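Local coordinates for conserved hypothetical protein (Streptococcus pyogenes, PDB 2EWC) that is of unknown function but belongs to the widespread YjgF family, and is named as a putative translation initiation inhibitor, at residues D67-D72 and T99-H104. Residues are numbered along the deposited sequence; the frame is centred on the assembly and turned at random.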
loop_
_atom_site.group_PDB
_atom_site.type_symbol
_atom_site.label_atom_id
_atom_site.label_comp_id
_atom_site.label_asym_id
_atom_site.label_seq_id
_atom_site.Cartn_x
_atom_site.Cartn_y
_atom_site.Cartn_z
ATOM N N ASP B 67 -32.006 -2.699 -11.363
ATOM C CA ASP B 67 -31.846 -2.463 -9.928
ATOM C C ASP B 67 -32.562 -3.609 -9.214
ATOM O O ASP B 67 -33.720 -3.872 -9.518
ATOM C CB ASP B 67 -32.461 -1.118 -9.525
ATOM C CG ASP B 67 -31.553 0.054 -9.830
ATOM O OD1 ASP B 67 -30.396 -0.174 -10.230
ATOM O OD2 ASP B 67 -31.980 1.221 -9.664
ATOM N N CYS B 68 -31.871 -4.300 -8.311
ATOM C CA CYS B 68 -32.471 -5.454 -7.621
ATOM C C CYS B 68 -32.695 -5.129 -6.160
ATOM O O CYS B 68 -31.761 -4.726 -5.460
ATOM C CB CYS B 68 -31.582 -6.684 -7.765
ATOM S SG CYS B 68 -30.941 -6.900 -9.466
ATOM N N LEU B 69 -33.935 -5.267 -5.699
ATOM C CA LEU B 69 -34.266 -4.889 -4.321
ATOM C C LEU B 69 -34.515 -6.148 -3.485
ATOM O O LEU B 69 -35.390 -6.940 -3.813
ATOM C CB LEU B 69 -35.505 -3.974 -4.272
ATOM C CG LEU B 69 -35.526 -2.620 -5.012
ATOM C CD1 LEU B 69 -36.826 -1.833 -4.720
ATOM C CD2 LEU B 69 -34.340 -1.761 -4.671
ATOM N N PHE B 70 -33.782 -6.304 -2.386
ATOM C CA PHE B 70 -33.881 -7.511 -1.570
ATOM C C PHE B 70 -34.283 -7.127 -0.155
ATOM O O PHE B 70 -33.755 -6.153 0.405
ATOM C CB PHE B 70 -32.524 -8.203 -1.424
ATOM C CG PHE B 70 -31.957 -8.800 -2.694
ATOM C CD1 PHE B 70 -32.071 -10.177 -2.939
ATOM C CD2 PHE B 70 -31.233 -8.015 -3.581
ATOM C CE1 PHE B 70 -31.545 -10.746 -4.081
ATOM C CE2 PHE B 70 -30.678 -8.580 -4.737
ATOM C CZ PHE B 70 -30.844 -9.947 -4.997
ATOM N N ARG B 71 -35.152 -7.919 0.458
ATOM C CA ARG B 71 -35.348 -7.794 1.900
ATOM C C ARG B 71 -34.058 -8.238 2.642
ATOM O O ARG B 71 -33.729 -7.696 3.704
ATOM C CB ARG B 71 -36.553 -8.636 2.343
ATOM C CG ARG B 71 -36.928 -8.493 3.809
ATOM C CD ARG B 71 -38.193 -9.316 4.120
ATOM N NE ARG B 71 -39.399 -8.794 3.451
ATOM C CZ ARG B 71 -40.147 -7.777 3.883
ATOM N NH1 ARG B 71 -39.829 -7.123 5.012
ATOM N NH2 ARG B 71 -41.240 -7.433 3.189
ATOM N N ASP B 72 -33.356 -9.225 2.067
ATOM C CA ASP B 72 -32.078 -9.755 2.576
ATOM C C ASP B 72 -31.094 -9.777 1.405
ATOM O O ASP B 72 -31.141 -10.702 0.591
ATOM C CB ASP B 72 -32.239 -11.187 3.168
ATOM C CG ASP B 72 -30.919 -11.757 3.752
ATOM O OD1 ASP B 72 -29.867 -11.080 3.677
ATOM O OD2 ASP B 72 -30.921 -12.894 4.305
ATOM N N THR B 99 -33.723 -3.321 1.192
ATOM C CA THR B 99 -34.732 -2.357 1.620
ATOM C C THR B 99 -35.915 -3.084 2.274
ATOM O O THR B 99 -36.203 -4.258 1.983
ATOM C CB THR B 99 -35.189 -1.454 0.434
ATOM O OG1 THR B 99 -36.202 -0.522 0.872
ATOM C CG2 THR B 99 -35.743 -2.326 -0.714
ATOM N N GLU B 100 -36.605 -2.386 3.156
ATOM C CA GLU B 100 -37.902 -2.838 3.601
ATOM C C GLU B 100 -38.844 -2.589 2.442
ATOM O O GLU B 100 -38.528 -1.804 1.544
ATOM C CB GLU B 100 -38.364 -2.050 4.829
ATOM C CG GLU B 100 -37.488 -2.302 6.052
ATOM C CD GLU B 100 -37.469 -3.778 6.446
ATOM O OE1 GLU B 100 -38.539 -4.430 6.412
ATOM O OE2 GLU B 100 -36.378 -4.290 6.767
ATOM N N PHE B 101 -39.988 -3.254 2.482
ATOM C CA PHE B 101 -41.045 -3.080 1.510
ATOM C C PHE B 101 -42.311 -2.686 2.260
ATOM O O PHE B 101 -42.475 -3.051 3.432
ATOM C CB PHE B 101 -41.294 -4.400 0.763
ATOM C CG PHE B 101 -40.127 -4.850 -0.102
ATOM C CD1 PHE B 101 -39.731 -4.112 -1.194
ATOM C CD2 PHE B 101 -39.421 -6.003 0.206
ATOM C CE1 PHE B 101 -38.656 -4.512 -1.987
ATOM C CE2 PHE B 101 -38.368 -6.431 -0.599
ATOM C CZ PHE B 101 -37.978 -5.679 -1.690
ATOM N N ALA B 102 -43.212 -1.970 1.586
ATOM C CA ALA B 102 -44.543 -1.670 2.147
ATOM C C ALA B 102 -45.462 -2.898 2.066
ATOM O O ALA B 102 -46.620 -2.795 1.682
ATOM C CB ALA B 102 -45.182 -0.451 1.440
ATOM N N HIS B 103 -44.919 -4.066 2.418
ATOM C CA HIS B 103 -45.661 -5.325 2.472
ATOM C C HIS B 103 -44.949 -6.198 3.497
ATOM O O HIS B 103 -43.729 -6.111 3.650
ATOM C CB HIS B 103 -45.726 -6.010 1.091
ATOM C CG HIS B 103 -46.289 -7.405 1.120
ATOM N ND1 HIS B 103 -47.604 -7.690 0.815
ATOM C CD2 HIS B 103 -45.706 -8.595 1.403
ATOM C CE1 HIS B 103 -47.802 -8.995 0.915
ATOM N NE2 HIS B 103 -46.667 -9.564 1.279
ATOM N N HIS B 104 -45.712 -7.018 4.216
ATOM C CA HIS B 104 -45.157 -7.844 5.309
ATOM C C HIS B 104 -44.009 -8.746 4.815
ATOM O O HIS B 104 -43.988 -9.139 3.641
ATOM C CB HIS B 104 -46.266 -8.640 6.063
ATOM C CG HIS B 104 -46.854 -9.793 5.298
ATOM N ND1 HIS B 104 -48.049 -9.702 4.610
ATOM C CD2 HIS B 104 -46.444 -11.081 5.162
ATOM C CE1 HIS B 104 -48.332 -10.873 4.062
ATOM N NE2 HIS B 104 -47.374 -11.726 4.377
HETATM O O HOH W 1 -35.010 -5.372 4.773
HETATM O O HOH W 2 -41.149 -4.783 5.128
HETATM O O HOH W 3 -37.945 -7.385 7.246
#
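The backbone link comes first: Thr99 N donates to Phe70 O over 2.9 Å, a parallel-strand type link that carries the pairing of strands 63-70 and 93-98 one step past the end of the latter. Next to it lies the tight part. Phe101, its CG beside the backbone N (chi1 -66°), points its ring at the end of strand 63-70; CE1 meets Leu69 CB at 3.9 Å, and the ring edge at CZ faces Leu69 O, 3.6 Å away. Thr99 CG2 packs against the same Leu69 CB. Arg71 runs extended, then bends at chi3 (-67°), so that the edge of the Phe101 ring, at CD2, meets one face of its guanidinium. Arg71 NH2 donates to His103 O (2.9 Å), which lies near the guanidinium plane, though the donor stands above the carbonyl plane; NE is taken by Leu110 O.

Only the NH1 end is wetter and looser. The salt bridge from Arg71 NH1 to Glu100 OE1 is long, 3.3 Å, with the two planes 63° apart, and waters 2 and 3 each bridge the same two atoms. Glu100 OE2 turns to Gln98 of a third subunit.

Around this corner of the YjgF fold, Leu69 also touches Gln113 of strand 112-119, a second subunit packs on Leu69 and Thr99, and Phe70 turns away onto helix 76-87.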